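Side-chain contacts in aminotransferase (Paracoccus denitrificans, PDB 4GRX), which probably transfers amino groups between amines or omega-amino acids and keto acceptors, using a covalently held pyridoxal 5'-phosphate cofactor: residues A370-I375 / W391-V396; R414-C419 / I425-G430; Q431-C436 / E451-A456. One frame throughout, in Å; residues are numbered along the deposited sequence.

All three contacts are buried, and together they illustrate how helices pack side by side on one face of a small antiparallel sheet. Interactions 1 and 3 share that sheet: strands 390-395 and 432-435 are neighbours joined by backbone hydrogen bonds, and each contact sets a helix against it through aliphatic side chains. Their centres lie about 8 Å apart. Interaction 2 joins helix 411-421 to the loop that leads into strand 432-435; it packs beside interaction 3, centre to centre about 7 Å, largely through the sulfur atoms of Cys419 and Cys426, which meet Ala456 and Ile433. Its chemistry is mixed, with a bridging water and an arginine near the ligand pocket, whereas interactions 1 and 3 are apolar.

Interaction 1: residues A370-I375 / W391-V396; sequences AGLKRI and WALEAV
Leu372 and Leu393 set the register, their CA atoms 7.4 Å apart, where helix 370-375 runs almost parallel to strand 391-395, the two axes 9.6 Å apart at their closest and inclined by 5°. This is a helix laid on a three-stranded antiparallel sheet, part of the smaller C-terminal region of a class III aminotransferase, a family of the fold type I pyridoxal phosphate enzymes. Strand 390-395 is the middle strand of that sheet. Trp391 and Leu393 direct their CB atoms toward the helix, while that of Ala392 points away from it.

Leu372 carries most of the contact by dividing its two methyls between these residues. With CG anti to the carbonyl carbon (chi1 -55°), its branch reaches the strand; CD1 lies beside the root of the tryptophan, 3.3 Å from Trp391 CB. The same methyl also lies obliquely against the indole, near CG, CD2 and CE3. The ring has partners elsewhere: Trp391 NE1 is hydrogen-bonded to Gly388 O, and the ring meets that of Phe368. The other methyl, Leu372 CD2, leans on Leu393 CD1 at 4.1 Å. Between them, these contacts fit the leucine across two strand residues, Trp391 and Leu393, that flank Ala392 and face the same side.

Leu393 answers from the strand with both of its own methyls, and CD2 comes to 3.9 Å from the backbone oxygen Leu372 O. One turn along the helix, Phe450, Glu454 and Leu457 of helix 443-463 touch Ile375, so this residue links two helices to the sheet. Its side chain crosses that of Leu393 at about a right angle. Ile375 CG2, the branch anti to its backbone N, meets Leu393 CD1 at 4.1 Å.

Interaction 2: residues R414-C419 / I425-G430; sequences RIANTC and ICRPLG
A water oxygen is gripped from both segments: it donates to Ala416 O at 3.0 Å and accepts from Cys426 N at 3.0 Å. The bridge ties a helical carbonyl to the loop that follows strand 424-425, where no direct hydrogen bond crosses the contact. Ala416 stands at the centre. Its CB lies over one face of the Arg427 guanidinium, toward the rim, 3.5 Å from Arg427 NH2, and also meets Pro428 CD at 3.8 Å. The methyl thus touches both the flat cation and the proline ring.

The arginine reaches this place by bending at chi2 (-40°) and chi3, which brings its end back toward the helix although CB points away. Arg427 NH1 then donates to Pro428 O at 2.6 Å, on a lone pair in the carbonyl plane, though the oxygen is tilted 21° from the guanidinium plane. NH2 forms a salt bridge with Glu413. A leucine in its place would probably leave Glu413 without its charge mate and Pro428 O without this donor. The side chain lies about 6 Å from bound delta-amino valeric acid, which Leu429 touches; the position is consistent with the mobile arginine that meets substrate carboxylates in related omega-aminotransferases.

Two further apolar contacts extend the seam along the helix. Ile415 CG2 rests 4.0 Å from Pro428 CG, and Cys419 SG lies 3.8 Å from Cys426 CB. Phe98 of the second subunit packs on Arg427. Within the chain, Ile415 of helix 411-421 touches Ile433 of strand 432-435, as does Cys426 of the loop, and Cys419 touches Ala456, so helix 411-421 packs against the loop, the strand and helix 443-463.

Interaction 3: residues Q431-C436 / E451-A456; sequences QSIVLC and EKLEKA
The C-terminal helix 443-463 packs here against an outer strand of the three-stranded antiparallel sheet, and the joint rests on one helical residue, Leu453, facing two of the strand. Ile433 and Leu435 direct their CB atoms toward the helix, and Val434 between them points away, as the pleat of an extended strand requires.

Leu453 extends from the helix with CG anti to its backbone N (chi1 -175°), and its fork spreads over the strand. CD1 takes Ile433, whose CG2 it meets at 3.9 Å, the two side chains passing at a slant. CD2 takes Leu435 instead: these leucines reach toward each other tip to tip, with Leu435 CD1 3.7 Å from Leu453 CD2. Thus each methyl of one leucine serves a different strand residue.

The pocket around this trio is completed by other elements. Cys419 of helix 411-421 and Leu424 touch Leu453, while Phe368 of helix 357-375 touches Leu435. Two charged neighbours of Leu453 have partners outside the contact, Lys452 with Glu448 and Glu454 with Arg378.

No hydrogen bond or ion pair crosses between the two segments. The chemistry therefore implies attachment by shape and exclusion of water: methyl contacts limit how closely helix and strand approach, while no directional bond across the two segments dictates their exact alignment.

Interaction 1: residues A370-I375 / W391-V396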
loop_
_atom_site.group_PDB
_atom_site.type_symbol
_atom_site.label_atom_id
_atom_site.label_comp_id
_atom_site.label_asym_id
_atom_site.label_seq_id
_atom_site.Cartn_x
_atom_site.Cartn_y
_atom_site.Cartn_z
ATOM N N ALA A 370 20.382 6.129 -30.568
ATOM C CA ALA A 370 20.957 7.035 -31.556
ATOM C C ALA A 370 20.548 8.491 -31.296
ATOM O O ALA A 370 21.370 9.394 -31.408
ATOM C CB ALA A 370 20.577 6.599 -32.959
ATOM N N GLY A 371 19.285 8.702 -30.921
ATOM C CA GLY A 371 18.773 10.033 -30.593
ATOM C C GLY A 371 19.497 10.682 -29.426
ATOM O O GLY A 371 19.888 11.848 -29.492
ATOM N N LEU A 372 19.689 9.919 -28.356
ATOM C CA LEU A 372 20.341 10.442 -27.165
ATOM C C LEU A 372 21.814 10.753 -27.386
ATOM O O LEU A 372 22.292 11.797 -26.941
ATOM C CB LEU A 372 20.187 9.477 -26.010
ATOM C CG LEU A 372 18.754 9.089 -25.671
ATOM C CD1 LEU A 372 18.811 8.038 -24.586
ATOM C CD2 LEU A 372 17.891 10.277 -25.242
ATOM N N LYS A 373 22.519 9.851 -28.076
ATOM C CA LYS A 373 23.923 10.066 -28.474
ATOM C C LYS A 373 24.085 11.346 -29.283
ATOM O O LYS A 373 25.051 12.076 -29.093
ATOM C CB LYS A 373 24.460 8.880 -29.276
ATOM C CG LYS A 373 25.965 8.894 -29.481
ATOM C CD LYS A 373 26.329 8.236 -30.802
ATOM C CE LYS A 373 27.784 7.806 -30.806
ATOM N NZ LYS A 373 28.109 6.950 -31.981
ATOM N N ARG A 374 23.137 11.603 -30.182
ATOM C CA ARG A 374 23.092 12.862 -30.931
ATOM C C ARG A 374 22.862 14.033 -29.964
ATOM O O ARG A 374 23.576 15.042 -30.038
ATOM C CB ARG A 374 22.026 12.812 -32.049
ATOM C CG ARG A 374 22.043 13.980 -33.037
ATOM C CD ARG A 374 21.133 13.755 -34.249
ATOM N NE ARG A 374 19.712 13.564 -33.911
ATOM C CZ ARG A 374 19.077 12.382 -33.852
ATOM N NH1 ARG A 374 19.715 11.240 -34.113
ATOM N NH2 ARG A 374 17.783 12.333 -33.529
ATOM N N ILE A 375 21.901 13.878 -29.046
ATOM C CA ILE A 375 21.539 14.944 -28.104
ATOM C C ILE A 375 22.640 15.248 -27.088
ATOM O O ILE A 375 22.838 16.397 -26.717
ATOM C CB ILE A 375 20.171 14.678 -27.431
ATOM C CG1 ILE A 375 19.056 14.793 -28.476
ATOM C CG2 ILE A 375 19.868 15.718 -26.362
ATOM C CD1 ILE A 375 17.705 14.280 -28.027
ATOM N N TRP A 391 15.984 5.578 -20.304
ATOM C CA TRP A 391 17.153 6.384 -20.672
ATOM C C TRP A 391 17.238 7.661 -19.896
ATOM O O TRP A 391 16.214 8.177 -19.399
ATOM C CB TRP A 391 17.108 6.712 -22.156
ATOM C CG TRP A 391 17.195 5.494 -23.041
ATOM C CD1 TRP A 391 16.144 4.759 -23.570
ATOM C CD2 TRP A 391 18.415 4.810 -23.511
ATOM N NE1 TRP A 391 16.608 3.701 -24.307
ATOM C CE2 TRP A 391 17.960 3.673 -24.313
ATOM C CE3 TRP A 391 19.781 5.018 -23.352
ATOM C CZ2 TRP A 391 18.855 2.797 -24.921
ATOM C CZ3 TRP A 391 20.676 4.130 -23.967
ATOM C CH2 TRP A 391 20.224 3.047 -24.728
ATOM N N ALA A 392 18.462 8.179 -19.778
ATOM C CA ALA A 392 18.691 9.477 -19.148
ATOM C C ALA A 392 19.876 10.262 -19.721
ATOM O O ALA A 392 20.896 9.689 -20.123
ATOM C CB ALA A 392 18.818 9.341 -17.644
ATOM N N LEU A 393 19.695 11.581 -19.768
ATOM C CA LEU A 393 20.744 12.534 -20.063
ATOM C C LEU A 393 21.150 13.261 -18.769
ATOM O O LEU A 393 20.297 13.701 -17.999
ATOM C CB LEU A 393 20.230 13.535 -21.086
ATOM C CG LEU A 393 19.859 12.943 -22.444
ATOM C CD1 LEU A 393 18.673 13.673 -23.073
ATOM C CD2 LEU A 393 21.071 12.923 -23.374
ATOM N N GLU A 394 22.447 13.377 -18.521
ATOM C CA GLU A 394 22.912 14.088 -17.328
ATOM C C GLU A 394 23.334 15.525 -17.640
ATOM O O GLU A 394 24.255 15.742 -18.418
ATOM C CB GLU A 394 24.079 13.353 -16.710
ATOM C CG GLU A 394 24.565 14.009 -15.443
ATOM C CD GLU A 394 23.884 13.482 -14.190
ATOM O OE1 GLU A 394 23.140 12.467 -14.258
ATOM O OE2 GLU A 394 24.115 14.092 -13.128
ATOM N N ALA A 395 22.671 16.505 -17.041
ATOM C CA ALA A 395 23.023 17.907 -17.279
ATOM C C ALA A 395 24.196 18.345 -16.413
ATOM O O ALA A 395 24.233 18.077 -15.205
ATOM C CB ALA A 395 21.827 18.816 -17.047
ATOM N N VAL A 396 25.166 19.011 -17.027
ATOM C CA VAL A 396 26.333 19.469 -16.280
ATOM C C VAL A 396 26.593 20.932 -16.597
ATOM O O VAL A 396 26.347 21.359 -17.719
ATOM C CB VAL A 396 27.582 18.610 -16.598
ATOM C CG1 VAL A 396 27.333 17.148 -16.249
ATOM C CG2 VAL A 396 27.976 18.740 -18.062
#

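Interaction 2: residues R414-C419 / I425-G430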
loop_
_atom_site.group_PDB
_atom_site.type_symbol
_atom_site.label_atom_id
_atom_site.label_comp_id
_atom_site.label_asym_id
_atom_site.label_seq_id
_atom_site.Cartn_x
_atom_site.Cartn_y
_atom_site.Cartn_z
ATOM N N ARG A 414 13.300 23.843 -14.603
ATOM C CA ARG A 414 13.271 24.584 -15.847
ATOM C C ARG A 414 13.041 23.641 -17.019
ATOM O O ARG A 414 12.271 23.960 -17.929
ATOM C CB ARG A 414 14.562 25.365 -16.039
ATOM C CG ARG A 414 14.639 26.648 -15.237
ATOM C CD ARG A 414 15.990 27.292 -15.457
ATOM N NE ARG A 414 16.276 28.258 -14.414
ATOM C CZ ARG A 414 16.334 29.573 -14.589
ATOM N NH1 ARG A 414 16.153 30.111 -15.794
ATOM N NH2 ARG A 414 16.598 30.349 -13.546
ATOM N N ILE A 415 13.690 22.480 -16.977
ATOM C CA ILE A 415 13.566 21.506 -18.044
ATOM C C ILE A 415 12.171 20.853 -18.090
ATOM O O ILE A 415 11.530 20.818 -19.162
ATOM C CB ILE A 415 14.708 20.474 -18.017
ATOM C CG1 ILE A 415 16.047 21.185 -18.254
ATOM C CG2 ILE A 415 14.486 19.416 -19.087
ATOM C CD1 ILE A 415 17.269 20.298 -18.130
ATOM N N ALA A 416 11.706 20.368 -16.939
ATOM C CA ALA A 416 10.338 19.865 -16.773
ATOM C C ALA A 416 9.312 20.878 -17.275
ATOM O O ALA A 416 8.573 20.591 -18.231
ATOM C CB ALA A 416 10.068 19.517 -15.316
ATOM N N ASN A 417 9.302 22.063 -16.658
ATOM C CA ASN A 417 8.434 23.176 -17.065
ATOM C C ASN A 417 8.471 23.547 -18.576
ATOM O O ASN A 417 7.433 23.601 -19.244
ATOM C CB ASN A 417 8.697 24.399 -16.165
ATOM C CG ASN A 417 8.359 24.131 -14.697
ATOM O OD1 ASN A 417 7.406 23.419 -14.394
ATOM N ND2 ASN A 417 9.140 24.703 -13.784
ATOM N N THR A 418 9.661 23.771 -19.117
ATOM C CA THR A 418 9.787 24.092 -20.532
ATOM C C THR A 418 9.262 22.974 -21.424
ATOM O O THR A 418 8.607 23.240 -22.406
ATOM C CB THR A 418 11.232 24.450 -20.902
ATOM O OG1 THR A 418 11.650 25.556 -20.097
ATOM C CG2 THR A 418 11.340 24.844 -22.359
ATOM N N CYS A 419 9.547 21.723 -21.075
ATOM C CA CYS A 419 9.025 20.560 -21.821
ATOM C C CYS A 419 7.502 20.539 -21.844
ATOM O O CYS A 419 6.889 20.419 -22.907
ATOM C CB CYS A 419 9.537 19.255 -21.210
ATOM S SG CYS A 419 11.128 18.719 -21.875
ATOM N N ILE A 425 5.550 15.725 -21.731
ATOM C CA ILE A 425 5.750 15.394 -20.322
ATOM C C ILE A 425 7.092 14.668 -20.214
ATOM O O ILE A 425 7.283 13.580 -20.769
ATOM C CB ILE A 425 4.606 14.557 -19.701
ATOM C CG1 ILE A 425 3.259 15.317 -19.697
ATOM C CG2 ILE A 425 5.004 14.059 -18.319
ATOM C CD1 ILE A 425 3.293 16.743 -19.202
ATOM N N CYS A 426 8.027 15.312 -19.525
ATOM C CA CYS A 426 9.351 14.768 -19.304
ATOM C C CYS A 426 9.712 15.136 -17.894
ATOM O O CYS A 426 9.739 16.324 -17.570
ATOM C CB CYS A 426 10.350 15.408 -20.261
ATOM S SG CYS A 426 12.060 14.896 -20.006
ATOM N N ARG A 427 9.981 14.142 -17.051
ATOM C CA ARG A 427 10.267 14.432 -15.654
ATOM C C ARG A 427 11.703 14.121 -15.221
ATOM O O ARG A 427 12.048 12.953 -15.010
ATOM C CB ARG A 427 9.273 13.721 -14.731
ATOM C CG ARG A 427 8.884 14.543 -13.500
ATOM C CD ARG A 427 10.065 15.282 -12.890
ATOM N NE ARG A 427 9.679 16.618 -12.463
ATOM C CZ ARG A 427 10.508 17.644 -12.280
ATOM N NH1 ARG A 427 11.818 17.540 -12.499
ATOM N NH2 ARG A 427 10.000 18.803 -11.885
ATOM N N PRO A 428 12.534 15.169 -15.074
ATOM C CA PRO A 428 13.898 15.057 -14.599
ATOM C C PRO A 428 13.947 14.778 -13.124
ATOM O O PRO A 428 13.224 15.387 -12.358
ATOM C CB PRO A 428 14.475 16.450 -14.870
ATOM C CG PRO A 428 13.678 16.955 -16.021
ATOM C CD PRO A 428 12.292 16.510 -15.630
ATOM N N LEU A 429 14.809 13.855 -12.741
ATOM C CA LEU A 429 15.000 13.511 -11.353
ATOM C C LEU A 429 16.398 13.977 -11.075
ATOM O O LEU A 429 17.345 13.425 -11.619
ATOM C CB LEU A 429 14.856 11.995 -11.151
ATOM C CG LEU A 429 13.635 11.345 -11.852
ATOM C CD1 LEU A 429 13.748 9.835 -11.917
ATOM C CD2 LEU A 429 12.297 11.730 -11.232
ATOM N N GLY A 430 16.524 15.015 -10.255
ATOM C CA GLY A 430 17.799 15.677 -10.037
ATOM C C GLY A 430 18.184 16.329 -11.339
ATOM O O GLY A 430 17.329 16.875 -12.028
HETATM O O HOH W 1 7.435 17.820 -17.923
#

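Interaction 3: residues Q431-C436 / E451-A456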
loop_
_atom_site.group_PDB
_atom_site.type_symbol
_atom_site.label_atom_id
_atom_site.label_comp_id
_atom_site.label_asym_id
_atom_site.label_seq_id
_atom_site.Cartn_x
_atom_site.Cartn_y
_atom_site.Cartn_z
ATOM N N GLN A 431 19.455 16.237 -11.706
ATOM C CA GLN A 431 19.888 16.746 -13.006
ATOM C C GLN A 431 19.959 15.643 -14.078
ATOM O O GLN A 431 20.648 15.782 -15.096
ATOM C CB GLN A 431 21.178 17.566 -12.872
ATOM C CG GLN A 431 20.988 18.777 -11.961
ATOM C CD GLN A 431 22.144 19.757 -11.961
ATOM O OE1 GLN A 431 22.912 19.851 -12.922
ATOM N NE2 GLN A 431 22.259 20.521 -10.880
ATOM N N SER A 432 19.209 14.566 -13.837
ATOM C CA SER A 432 19.075 13.439 -14.761
ATOM C C SER A 432 17.766 13.562 -15.526
ATOM O O SER A 432 16.690 13.320 -14.959
ATOM C CB SER A 432 19.079 12.109 -13.988
ATOM O OG SER A 432 20.304 11.898 -13.309
ATOM N N ILE A 433 17.850 13.952 -16.799
ATOM C CA ILE A 433 16.685 14.027 -17.682
ATOM C C ILE A 433 16.284 12.622 -18.133
ATOM O O ILE A 433 16.988 11.976 -18.917
ATOM C CB ILE A 433 16.987 14.886 -18.911
ATOM C CG1 ILE A 433 17.577 16.227 -18.475
ATOM C CG2 ILE A 433 15.738 15.060 -19.775
ATOM C CD1 ILE A 433 18.723 16.693 -19.346
ATOM N N VAL A 434 15.140 12.159 -17.639
ATOM C CA VAL A 434 14.714 10.779 -17.810
ATOM C C VAL A 434 13.669 10.649 -18.906
ATOM O O VAL A 434 12.777 11.484 -19.050
ATOM C CB VAL A 434 14.175 10.216 -16.483
ATOM C CG1 VAL A 434 13.549 8.849 -16.667
ATOM C CG2 VAL A 434 15.292 10.137 -15.464
ATOM N N LEU A 435 13.795 9.590 -19.687
ATOM C CA LEU A 435 12.844 9.285 -20.725
ATOM C C LEU A 435 12.477 7.820 -20.578
ATOM O O LEU A 435 13.358 6.931 -20.604
ATOM C CB LEU A 435 13.464 9.560 -22.087
ATOM C CG LEU A 435 13.734 11.010 -22.500
ATOM C CD1 LEU A 435 14.394 11.038 -23.874
ATOM C CD2 LEU A 435 12.457 11.856 -22.506
ATOM N N CYS A 436 11.187 7.568 -20.366
ATOM C CA CYS A 436 10.672 6.205 -20.219
ATOM C C CYS A 436 9.260 6.087 -20.790
ATOM O O CYS A 436 8.300 5.811 -20.050
ATOM C CB CYS A 436 10.738 5.733 -18.753
ATOM S SG CYS A 436 9.808 6.726 -17.554
ATOM N N GLU A 451 12.701 15.910 -30.798
ATOM C CA GLU A 451 12.545 17.292 -31.255
ATOM C C GLU A 451 12.061 18.221 -30.118
ATOM O O GLU A 451 12.627 19.291 -29.895
ATOM C CB GLU A 451 11.613 17.317 -32.472
ATOM C CG GLU A 451 11.076 18.677 -32.886
ATOM C CD GLU A 451 10.293 18.611 -34.191
ATOM O OE1 GLU A 451 9.723 17.536 -34.506
ATOM O OE2 GLU A 451 10.259 19.631 -34.915
ATOM N N LYS A 452 11.041 17.797 -29.378
ATOM C CA LYS A 452 10.546 18.597 -28.248
ATOM C C LYS A 452 11.587 18.759 -27.121
ATOM O O LYS A 452 11.807 19.883 -26.630
ATOM C CB LYS A 452 9.208 18.051 -27.729
ATOM C CG LYS A 452 8.064 18.349 -28.684
ATOM C CD LYS A 452 6.758 17.705 -28.264
ATOM C CE LYS A 452 5.617 18.230 -29.111
ATOM N NZ LYS A 452 4.318 17.809 -28.535
ATOM N N LEU A 453 12.236 17.650 -26.749
ATOM C CA LEU A 453 13.285 17.660 -25.737
ATOM C C LEU A 453 14.430 18.598 -26.098
ATOM O O LEU A 453 14.914 19.335 -25.253
ATOM C CB LEU A 453 13.822 16.246 -25.488
ATOM C CG LEU A 453 14.853 16.074 -24.363
ATOM C CD1 LEU A 453 14.419 16.768 -23.075
ATOM C CD2 LEU A 453 15.136 14.606 -24.111
ATOM N N GLU A 454 14.845 18.570 -27.356
ATOM C CA GLU A 454 15.977 19.356 -27.831
ATOM C C GLU A 454 15.738 20.846 -27.749
ATOM O O GLU A 454 16.626 21.605 -27.354
ATOM C CB GLU A 454 16.283 19.008 -29.278
ATOM C CG GLU A 454 16.767 17.597 -29.503
ATOM C CD GLU A 454 17.971 17.590 -30.405
ATOM O OE1 GLU A 454 17.976 16.834 -31.413
ATOM O OE2 GLU A 454 18.904 18.370 -30.104
ATOM N N LYS A 455 14.541 21.257 -28.157
ATOM C CA LYS A 455 14.129 22.650 -28.097
ATOM C C LYS A 455 14.180 23.137 -26.643
ATOM O O LYS A 455 14.811 24.158 -26.341
ATOM C CB LYS A 455 12.728 22.808 -28.689
ATOM C CG LYS A 455 12.444 24.193 -29.256
ATOM C CD LYS A 455 11.166 24.215 -30.087
ATOM C CE LYS A 455 11.139 23.090 -31.122
ATOM N NZ LYS A 455 10.144 23.354 -32.199
ATOM N N ALA A 456 13.543 22.374 -25.755
ATOM C CA ALA A 456 13.605 22.605 -24.312
ATOM C C ALA A 456 15.043 22.779 -23.828
ATOM O O ALA A 456 15.347 23.755 -23.140
ATOM C CB ALA A 456 12.917 21.480 -23.562
#